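Acetyltransferase (PDB 1Y9W) probably transfers an acyl group, most likely acetyl from acetyl-coenzyme A as in other GNAT-family enzymes, to an acceptor that is not known. Local coordinates at residues A[49-57]-A[68-76]; A[58-66]-A[92-103]. One frame throughout, in Å; residues are numbered along the deposited sequence.

Contact 1: residues A[49-57]-A[68-76]; sequences GKIFGGVTG and FLWVDESVR
Gly54 and Trp70 form a hydrogen-bonded pair in the antiparallel hairpin of strands 51-60 and 63-71, part of the central sheet of the GNAT fold. Gly54 N gives a bond to Trp70 O (2.8 Å), and Trp70 N returns one to Gly54 O (2.9 Å). Thr56 and Phe68 make the next such pair, with Thr56 OG1 lying at the edge of the phenyl ring. On the other face Val55 CG2 meets Leu69 CD1 at 4.1 Å; aliphatic side chains suit this face, which is turned to helix 80-94: Val55 also packs on its Leu84 and Ile88. On this face too, a side chain at Gly53 would be tight against Trp70 O and Val71 CG2. Trp70 CG lies anti to the backbone N (chi1 175°), which carries the indole along the sheet, so that its CZ3 edge meets Ile51 O at 3.5 Å, the oxygen near the ring plane. Farther out, Phe52 and Gly53 form a classic beta bulge against Val44, and the Phe52 ring makes a cation-pi contact with Lys4 of the second subunit. Asp72 OD1 closes an Asx turn by accepting from Ser74 N, while Asp72 N bonds to Phe52 O at 2.8 Å, approaching 35° above the carbonyl plane.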
loop_
_atom_site.group_PDB
_atom_site.type_symbol
_atom_site.label_atom_id
_atom_site.label_comp_id
_atom_site.label_asym_id
_atom_site.label_seq_id
_atom_site.Cartn_x
_atom_site.Cartn_y
_atom_site.Cartn_z
ATOM N N GLY A 49 7.038 25.349 -15.771
ATOM C CA GLY A 49 7.097 24.333 -14.739
ATOM C C GLY A 49 5.913 24.284 -13.790
ATOM O O GLY A 49 5.962 23.577 -12.794
ATOM N N LYS A 50 4.853 25.032 -14.070
ATOM C CA LYS A 50 3.682 24.977 -13.200
ATOM C C LYS A 50 2.962 23.660 -13.488
ATOM O O LYS A 50 2.684 23.327 -14.644
ATOM C CB LYS A 50 2.728 26.142 -13.466
ATOM C CG LYS A 50 1.464 26.082 -12.612
ATOM C CD LYS A 50 0.570 27.292 -12.828
ATOM C CE LYS A 50 -0.649 27.224 -11.921
ATOM N NZ LYS A 50 -1.547 28.414 -12.070
ATOM N N ILE A 51 2.673 22.913 -12.427
ATOM C CA ILE A 51 1.999 21.626 -12.533
ATOM C C ILE A 51 0.515 21.776 -12.259
ATOM O O ILE A 51 0.100 22.098 -11.152
ATOM C CB ILE A 51 2.622 20.614 -11.548
ATOM C CG1 ILE A 51 4.105 20.443 -11.893
ATOM C CG2 ILE A 51 1.875 19.275 -11.608
ATOM C CD1 ILE A 51 4.878 19.593 -10.913
ATOM N N PHE A 52 -0.274 21.537 -13.295
ATOM C CA PHE A 52 -1.726 21.640 -13.240
ATOM C C PHE A 52 -2.361 20.324 -12.826
ATOM O O PHE A 52 -3.502 20.302 -12.379
ATOM C CB PHE A 52 -2.258 22.053 -14.614
ATOM C CG PHE A 52 -1.826 23.430 -15.041
ATOM C CD1 PHE A 52 -2.539 24.555 -14.636
ATOM C CD2 PHE A 52 -0.685 23.603 -15.825
ATOM C CE1 PHE A 52 -2.122 25.836 -15.005
ATOM C CE2 PHE A 52 -0.254 24.880 -16.202
ATOM C CZ PHE A 52 -0.972 25.998 -15.793
ATOM N N GLY A 53 -1.625 19.229 -12.982
ATOM C CA GLY A 53 -2.149 17.934 -12.605
ATOM C C GLY A 53 -1.102 16.864 -12.804
ATOM O O GLY A 53 -0.107 17.089 -13.491
ATOM N N GLY A 54 -1.310 15.699 -12.200
ATOM C CA GLY A 54 -0.353 14.619 -12.353
ATOM C C GLY A 54 -0.856 13.324 -11.757
ATOM O O GLY A 54 -1.850 13.310 -11.018
ATOM N N VAL A 55 -0.176 12.232 -12.082
ATOM C CA VAL A 55 -0.541 10.918 -11.571
ATOM C C VAL A 55 0.734 10.101 -11.448
ATOM O O VAL A 55 1.619 10.190 -12.302
ATOM C CB VAL A 55 -1.537 10.196 -12.527
ATOM C CG1 VAL A 55 -0.891 9.983 -13.897
ATOM C CG2 VAL A 55 -1.986 8.867 -11.914
ATOM N N THR A 56 0.843 9.329 -10.375
ATOM C CA THR A 56 2.020 8.493 -10.167
ATOM C C THR A 56 1.565 7.103 -9.757
ATOM O O THR A 56 0.529 6.942 -9.109
ATOM C CB THR A 56 2.945 9.052 -9.052
ATOM O OG1 THR A 56 2.346 8.820 -7.769
ATOM C CG2 THR A 56 3.161 10.558 -9.235
ATOM N N GLY A 57 2.343 6.100 -10.142
ATOM C CA GLY A 57 2.013 4.728 -9.801
ATOM C C GLY A 57 3.266 3.889 -9.884
ATOM O O GLY A 57 4.321 4.392 -10.285
ATOM N N PHE A 68 -0.957 8.089 -6.505
ATOM C CA PHE A 68 -1.521 9.418 -6.331
ATOM C C PHE A 68 -1.982 10.034 -7.644
ATOM O O PHE A 68 -1.339 9.888 -8.688
ATOM C CB PHE A 68 -0.485 10.341 -5.690
ATOM C CG PHE A 68 -0.026 9.886 -4.346
ATOM C CD1 PHE A 68 -0.757 10.193 -3.210
ATOM C CD2 PHE A 68 1.126 9.122 -4.220
ATOM C CE1 PHE A 68 -0.353 9.750 -1.966
ATOM C CE2 PHE A 68 1.543 8.671 -2.981
ATOM C CZ PHE A 68 0.797 8.987 -1.847
ATOM N N LEU A 69 -3.109 10.726 -7.578
ATOM C CA LEU A 69 -3.650 11.419 -8.734
ATOM C C LEU A 69 -4.160 12.755 -8.224
ATOM O O LEU A 69 -5.011 12.815 -7.333
ATOM C CB LEU A 69 -4.787 10.623 -9.371
ATOM C CG LEU A 69 -5.238 11.200 -10.710
ATOM C CD1 LEU A 69 -5.915 10.123 -11.520
ATOM C CD2 LEU A 69 -6.167 12.371 -10.477
ATOM N N TRP A 70 -3.628 13.832 -8.783
ATOM C CA TRP A 70 -4.026 15.159 -8.350
ATOM C C TRP A 70 -4.225 16.116 -9.512
ATOM O O TRP A 70 -3.534 16.044 -10.525
ATOM C CB TRP A 70 -2.966 15.732 -7.406
ATOM C CG TRP A 70 -3.226 17.146 -6.995
ATOM C CD1 TRP A 70 -4.101 17.577 -6.041
ATOM C CD2 TRP A 70 -2.617 18.320 -7.543
ATOM N NE1 TRP A 70 -4.074 18.947 -5.958
ATOM C CE2 TRP A 70 -3.171 19.429 -6.870
ATOM C CE3 TRP A 70 -1.659 18.542 -8.540
ATOM C CZ2 TRP A 70 -2.795 20.743 -7.161
ATOM C CZ3 TRP A 70 -1.288 19.851 -8.829
ATOM C CH2 TRP A 70 -1.856 20.931 -8.142
ATOM N N VAL A 71 -5.190 17.006 -9.349
ATOM C CA VAL A 71 -5.480 18.019 -10.341
ATOM C C VAL A 71 -5.707 19.325 -9.593
ATOM O O VAL A 71 -6.451 19.374 -8.610
ATOM C CB VAL A 71 -6.729 17.673 -11.163
ATOM C CG1 VAL A 71 -7.191 18.895 -11.952
ATOM C CG2 VAL A 71 -6.413 16.531 -12.114
ATOM N N ASP A 72 -5.046 20.380 -10.052
ATOM C CA ASP A 72 -5.181 21.679 -9.419
ATOM C C ASP A 72 -6.659 22.055 -9.383
ATOM O O ASP A 72 -7.374 21.883 -10.366
ATOM C CB ASP A 72 -4.393 22.718 -10.208
ATOM C CG ASP A 72 -4.242 24.011 -9.460
ATOM O OD1 ASP A 72 -5.268 24.548 -8.995
ATOM O OD2 ASP A 72 -3.098 24.493 -9.338
ATOM N N GLU A 73 -7.119 22.561 -8.248
ATOM C CA GLU A 73 -8.517 22.952 -8.121
ATOM C C GLU A 73 -8.952 24.021 -9.137
ATOM O O GLU A 73 -10.086 24.002 -9.617
ATOM C CB GLU A 73 -8.802 23.427 -6.684
ATOM C CG GLU A 73 -7.744 24.357 -6.064
ATOM C CD GLU A 73 -7.692 25.744 -6.706
ATOM O OE1 GLU A 73 -8.745 26.430 -6.745
ATOM O OE2 GLU A 73 -6.594 26.147 -7.163
ATOM N N SER A 74 -8.053 24.940 -9.475
ATOM C CA SER A 74 -8.363 26.001 -10.429
ATOM C C SER A 74 -8.819 25.450 -11.779
ATOM O O SER A 74 -9.484 26.141 -12.546
ATOM C CB SER A 74 -7.135 26.884 -10.656
ATOM O OG SER A 74 -6.181 26.225 -11.478
ATOM N N VAL A 75 -8.459 24.205 -12.064
ATOM C CA VAL A 75 -8.811 23.577 -13.328
ATOM C C VAL A 75 -9.381 22.180 -13.119
ATOM O O VAL A 75 -9.116 21.270 -13.904
ATOM C CB VAL A 75 -7.567 23.482 -14.245
ATOM C CG1 VAL A 75 -7.019 24.870 -14.522
ATOM C CG2 VAL A 75 -6.492 22.631 -13.583
ATOM N N ARG A 76 -10.174 22.013 -12.065
ATOM C CA ARG A 76 -10.762 20.714 -11.749
ATOM C C ARG A 76 -11.917 20.327 -12.676
ATOM O O ARG A 76 -12.412 19.205 -12.622
ATOM C CB ARG A 76 -11.226 20.691 -10.284
ATOM C CG ARG A 76 -12.396 21.614 -9.969
ATOM C CD ARG A 76 -13.735 20.933 -10.235
ATOM N NE ARG A 76 -14.040 19.909 -9.234
ATOM C CZ ARG A 76 -15.060 19.057 -9.318
ATOM N NH1 ARG A 76 -15.879 19.093 -10.364
ATOM N NH2 ARG A 76 -15.268 18.171 -8.349
HETATM O O HOH W 1 -4.291 27.498 -13.134
HETATM O O HOH W 2 0.125 23.681 -9.216
#

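Contact 2: residues A[58-66]-A[92-103]; sequences TMYFYHLHI and AKEKGCRLILLD
The parallel pairing of strands 63-71 and 99-105 closes the beta-alpha-beta crossover whose helix is 80-94. Both backbone polar atoms of Leu64 are bonded: its N donates to Leu99 O (2.9 Å), and its O accepts from Leu101 N (2.8 Å). Ile66 N donates to Leu101 O, and at the other end Arg98 N donates to Tyr62 O. Tyr62 CD1 lies 3.6 Å from Gly96 O, with Lys95 O at the ring edge. Aliphatic residues fill the face toward the helix. Leu64 CD2 touches Ala92 CB at 3.8 Å, where the small alanine lets helix and sheet come close, and Ile66 CD1 lies 3.9 Å from Leu102 CD2, the two side chains side by side. Met59, bent at chi3 (-83°), sets SD 3.6 Å from Cys97 SG and its methyl against Lys95 CD, whose amine is salt-bridged to Glu38. Gly96, at positive phi, completes the Schellman motif that ends the helix. On the opposite face Leu101 O lies over the His65 ring, 3.4 Å from CD2; a water joins His65 NE2 to Asp103 OD1, while ND1 bonds to Asp67 OD1, and Asp103 OD2 to Gln133 NE2. Leu99 and Leu101 pack on His127 of the second subunit, and Arg98 NH1 forms a salt bridge with Asp126 of that subunit. Strand 133-139 flanks 99-105 on its far side, and helix 80-94 lies against Leu64, Ile66 and Ile100.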
loop_
_atom_site.group_PDB
_atom_site.type_symbol
_atom_site.label_atom_id
_atom_site.label_comp_id
_atom_site.label_asym_id
_atom_site.label_seq_id
_atom_site.Cartn_x
_atom_site.Cartn_y
_atom_site.Cartn_z
ATOM N N THR A 58 3.172 2.626 -9.484
ATOM C CA THR A 58 4.326 1.734 -9.555
ATOM C C THR A 58 3.847 0.419 -10.150
ATOM O O THR A 58 2.719 -0.021 -9.882
ATOM C CB THR A 58 4.961 1.451 -8.169
ATOM O OG1 THR A 58 4.236 0.407 -7.524
ATOM C CG2 THR A 58 4.935 2.694 -7.279
ATOM N N MET A 59 4.701 -0.192 -10.967
ATOM C CA MET A 59 4.379 -1.452 -11.622
ATOM C C MET A 59 5.249 -2.612 -11.135
ATOM O O MET A 59 6.422 -2.438 -10.798
ATOM C CB MET A 59 4.551 -1.319 -13.139
ATOM C CG MET A 59 3.613 -0.334 -13.816
ATOM S SD MET A 59 3.862 -0.284 -15.605
ATOM C CE MET A 59 5.240 0.842 -15.644
ATOM N N TYR A 60 4.649 -3.796 -11.100
ATOM C CA TYR A 60 5.330 -5.028 -10.717
ATOM C C TYR A 60 4.297 -6.151 -10.748
ATOM O O TYR A 60 3.100 -5.879 -10.687
ATOM C CB TYR A 60 5.981 -4.915 -9.334
ATOM C CG TYR A 60 5.047 -4.655 -8.178
ATOM C CD1 TYR A 60 4.811 -3.361 -7.721
ATOM C CD2 TYR A 60 4.444 -5.713 -7.500
ATOM C CE1 TYR A 60 4.004 -3.134 -6.609
ATOM C CE2 TYR A 60 3.637 -5.494 -6.393
ATOM C CZ TYR A 60 3.426 -4.208 -5.953
ATOM O OH TYR A 60 2.647 -4.006 -4.845
ATOM N N PHE A 61 4.747 -7.401 -10.858
ATOM C CA PHE A 61 3.817 -8.529 -10.935
ATOM C C PHE A 61 2.895 -8.304 -12.121
ATOM O O PHE A 61 1.813 -8.893 -12.214
ATOM C CB PHE A 61 2.969 -8.626 -9.667
ATOM C CG PHE A 61 3.690 -9.219 -8.506
ATOM C CD1 PHE A 61 4.946 -9.791 -8.670
ATOM C CD2 PHE A 61 3.091 -9.258 -7.253
ATOM C CE1 PHE A 61 5.594 -10.399 -7.604
ATOM C CE2 PHE A 61 3.732 -9.865 -6.178
ATOM C CZ PHE A 61 4.988 -10.440 -6.354
ATOM N N TYR A 62 3.345 -7.442 -13.023
ATOM C CA TYR A 62 2.591 -7.077 -14.212
ATOM C C TYR A 62 1.239 -6.443 -13.919
ATOM O O TYR A 62 0.205 -6.844 -14.456
ATOM C CB TYR A 62 2.449 -8.275 -15.152
ATOM C CG TYR A 62 3.754 -8.573 -15.851
ATOM C CD1 TYR A 62 4.327 -7.640 -16.722
ATOM C CD2 TYR A 62 4.453 -9.752 -15.595
ATOM C CE1 TYR A 62 5.569 -7.876 -17.316
ATOM C CE2 TYR A 62 5.697 -9.999 -16.184
ATOM C CZ TYR A 62 6.248 -9.060 -17.041
ATOM O OH TYR A 62 7.470 -9.306 -17.621
ATOM N N HIS A 63 1.269 -5.437 -13.050
ATOM C CA HIS A 63 0.073 -4.686 -12.709
ATOM C C HIS A 63 0.504 -3.275 -12.354
ATOM O O HIS A 63 1.657 -3.040 -11.976
ATOM C CB HIS A 63 -0.660 -5.317 -11.516
ATOM C CG HIS A 63 -0.263 -4.751 -10.188
ATOM N ND1 HIS A 63 -1.145 -4.070 -9.377
ATOM C CD2 HIS A 63 0.919 -4.763 -9.529
ATOM C CE1 HIS A 63 -0.524 -3.689 -8.274
ATOM N NE2 HIS A 63 0.729 -4.097 -8.342
ATOM N N LEU A 64 -0.425 -2.340 -12.490
ATOM C CA LEU A 64 -0.169 -0.953 -12.149
ATOM C C LEU A 64 -0.977 -0.549 -10.918
ATOM O O LEU A 64 -2.193 -0.744 -10.866
ATOM C CB LEU A 64 -0.560 -0.030 -13.305
ATOM C CG LEU A 64 -0.616 1.450 -12.902
ATOM C CD1 LEU A 64 0.774 1.936 -12.524
ATOM C CD2 LEU A 64 -1.189 2.285 -14.038
ATOM N N HIS A 65 -0.304 -0.013 -9.908
ATOM C CA HIS A 65 -1.026 0.455 -8.741
ATOM C C HIS A 65 -0.892 1.958 -8.791
ATOM O O HIS A 65 0.224 2.478 -8.809
ATOM C CB HIS A 65 -0.431 -0.068 -7.431
ATOM C CG HIS A 65 -1.126 0.468 -6.215
ATOM N ND1 HIS A 65 -0.830 1.701 -5.670
ATOM C CD2 HIS A 65 -2.166 -0.017 -5.497
ATOM C CE1 HIS A 65 -1.658 1.952 -4.671
ATOM N NE2 HIS A 65 -2.481 0.925 -4.545
ATOM N N ILE A 66 -2.019 2.655 -8.852
ATOM C CA ILE A 66 -1.985 4.108 -8.893
ATOM C C ILE A 66 -1.880 4.629 -7.466
ATOM O O ILE A 66 -2.780 4.436 -6.655
ATOM C CB ILE A 66 -3.237 4.680 -9.576
ATOM C CG1 ILE A 66 -3.291 4.193 -11.027
ATOM C CG2 ILE A 66 -3.197 6.209 -9.539
ATOM C CD1 ILE A 66 -4.499 4.667 -11.784
ATOM N N ALA A 92 0.424 1.375 -18.956
ATOM C CA ALA A 92 0.399 0.115 -18.227
ATOM C C ALA A 92 0.086 -1.025 -19.183
ATOM O O ALA A 92 0.734 -2.069 -19.151
ATOM C CB ALA A 92 -0.652 0.168 -17.123
ATOM N N LYS A 93 -0.919 -0.811 -20.026
ATOM C CA LYS A 93 -1.344 -1.800 -21.005
ATOM C C LYS A 93 -0.186 -2.130 -21.948
ATOM O O LYS A 93 0.024 -3.287 -22.310
ATOM C CB LYS A 93 -2.529 -1.253 -21.799
ATOM C CG LYS A 93 -3.266 -2.288 -22.628
ATOM C CD LYS A 93 -4.398 -1.660 -23.443
ATOM C CE LYS A 93 -5.401 -0.890 -22.568
ATOM N NZ LYS A 93 -4.892 0.436 -22.092
ATOM N N GLU A 94 0.568 -1.105 -22.324
ATOM C CA GLU A 94 1.713 -1.245 -23.218
ATOM C C GLU A 94 2.884 -2.029 -22.613
ATOM O O GLU A 94 3.629 -2.702 -23.332
ATOM C CB GLU A 94 2.190 0.148 -23.648
ATOM C CG GLU A 94 3.490 0.181 -24.448
ATOM C CD GLU A 94 3.387 -0.525 -25.795
ATOM O OE1 GLU A 94 2.410 -0.262 -26.536
ATOM O OE2 GLU A 94 4.290 -1.334 -26.116
ATOM N N LYS A 95 3.054 -1.946 -21.298
ATOM C CA LYS A 95 4.148 -2.650 -20.641
ATOM C C LYS A 95 3.768 -4.053 -20.190
ATOM O O LYS A 95 4.510 -4.700 -19.449
ATOM C CB LYS A 95 4.651 -1.842 -19.446
ATOM C CG LYS A 95 5.095 -0.457 -19.832
ATOM C CD LYS A 95 6.238 -0.008 -18.978
ATOM C CE LYS A 95 6.874 1.221 -19.569
ATOM N NZ LYS A 95 8.094 1.586 -18.806
ATOM N N GLY A 96 2.606 -4.517 -20.633
ATOM C CA GLY A 96 2.164 -5.852 -20.272
ATOM C C GLY A 96 1.365 -5.971 -18.986
ATOM O O GLY A 96 1.210 -7.077 -18.459
ATOM N N CYS A 97 0.866 -4.849 -18.467
ATOM C CA CYS A 97 0.060 -4.881 -17.248
ATOM C C CYS A 97 -1.314 -5.416 -17.604
ATOM O O CYS A 97 -1.921 -5.023 -18.604
ATOM C CB CYS A 97 -0.049 -3.493 -16.621
ATOM S SG CYS A 97 1.515 -2.935 -15.926
ATOM N N ARG A 98 -1.794 -6.323 -16.770
ATOM C CA ARG A 98 -3.072 -6.972 -16.987
ATOM C C ARG A 98 -4.119 -6.419 -16.030
ATOM O O ARG A 98 -5.326 -6.607 -16.221
ATOM C CB ARG A 98 -2.897 -8.472 -16.742
ATOM C CG ARG A 98 -1.435 -8.948 -16.814
ATOM C CD ARG A 98 -1.243 -10.234 -16.039
ATOM N NE ARG A 98 -1.685 -10.059 -14.660
ATOM C CZ ARG A 98 -2.176 -11.028 -13.888
ATOM N NH1 ARG A 98 -2.295 -12.273 -14.345
ATOM N NH2 ARG A 98 -2.571 -10.743 -12.657
ATOM N N LEU A 99 -3.647 -5.715 -15.009
ATOM C CA LEU A 99 -4.530 -5.193 -13.986
ATOM C C LEU A 99 -4.062 -3.859 -13.423
ATOM O O LEU A 99 -2.871 -3.538 -13.462
ATOM C CB LEU A 99 -4.600 -6.231 -12.861
ATOM C CG LEU A 99 -5.068 -5.865 -11.454
ATOM C CD1 LEU A 99 -6.589 -5.751 -11.409
ATOM C CD2 LEU A 99 -4.593 -6.940 -10.499
ATOM N N ILE A 100 -5.017 -3.087 -12.909
ATOM C CA ILE A 100 -4.724 -1.802 -12.275
ATOM C C ILE A 100 -5.422 -1.792 -10.921
ATOM O O ILE A 100 -6.614 -2.103 -10.834
ATOM C CB ILE A 100 -5.257 -0.608 -13.085
ATOM C CG1 ILE A 100 -4.704 -0.654 -14.506
ATOM C CG2 ILE A 100 -4.837 0.698 -12.409
ATOM C CD1 ILE A 100 -5.182 0.485 -15.384
ATOM N N LEU A 101 -4.679 -1.454 -9.871
ATOM C CA LEU A 101 -5.244 -1.395 -8.526
ATOM C C LEU A 101 -5.040 -0.003 -7.960
ATOM O O LEU A 101 -4.038 0.651 -8.244
ATOM C CB LEU A 101 -4.559 -2.396 -7.596
ATOM C CG LEU A 101 -4.702 -3.885 -7.899
ATOM C CD1 LEU A 101 -3.760 -4.669 -7.006
ATOM C CD2 LEU A 101 -6.143 -4.315 -7.676
ATOM N N LEU A 102 -5.998 0.444 -7.157
ATOM C CA LEU A 102 -5.930 1.749 -6.512
ATOM C C LEU A 102 -6.998 1.796 -5.419
ATOM O O LEU A 102 -7.953 1.019 -5.429
ATOM C CB LEU A 102 -6.177 2.865 -7.534
ATOM C CG LEU A 102 -7.568 2.957 -8.174
ATOM C CD1 LEU A 102 -8.528 3.668 -7.236
ATOM C CD2 LEU A 102 -7.486 3.735 -9.471
ATOM N N ASP A 103 -6.821 2.681 -4.450
ATOM C CA ASP A 103 -7.821 2.825 -3.407
ATOM C C ASP A 103 -8.094 4.308 -3.306
ATOM O O ASP A 103 -7.276 5.126 -3.730
ATOM C CB ASP A 103 -7.346 2.271 -2.062
ATOM C CG ASP A 103 -6.150 3.008 -1.504
ATOM O OD1 ASP A 103 -5.018 2.501 -1.667
ATOM O OD2 ASP A 103 -6.346 4.088 -0.901
HETATM O O HOH W 3 -0.842 -9.020 -11.797
HETATM O O HOH W 4 -4.647 0.241 -3.028
HETATM O O HOH W 5 -4.400 4.535 -4.735
#

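Overall arrangement
From the N terminus the chain passes helix 11-27 and strand 38-45 before strand 51-60, most of which, 51-57, belongs to contact 1, and its last residues, 58-60, to contact 2. It turns back at once into strand 63-71, so contact 1 closes a short antiparallel hairpin with ten residues between its segments. Contact 2 closes a longer loop of 25 residues, which runs through helix 80-94 and returns as strand 99-105. The segments alternate along the chain, so the two contacts cross. Their centres are about 20 Å apart, yet they touch where Val55 CG2 meets Ile66 CG2 at 3.8 Å. Together they tie hairpin to crossover in one sheet, and both reach the second subunit.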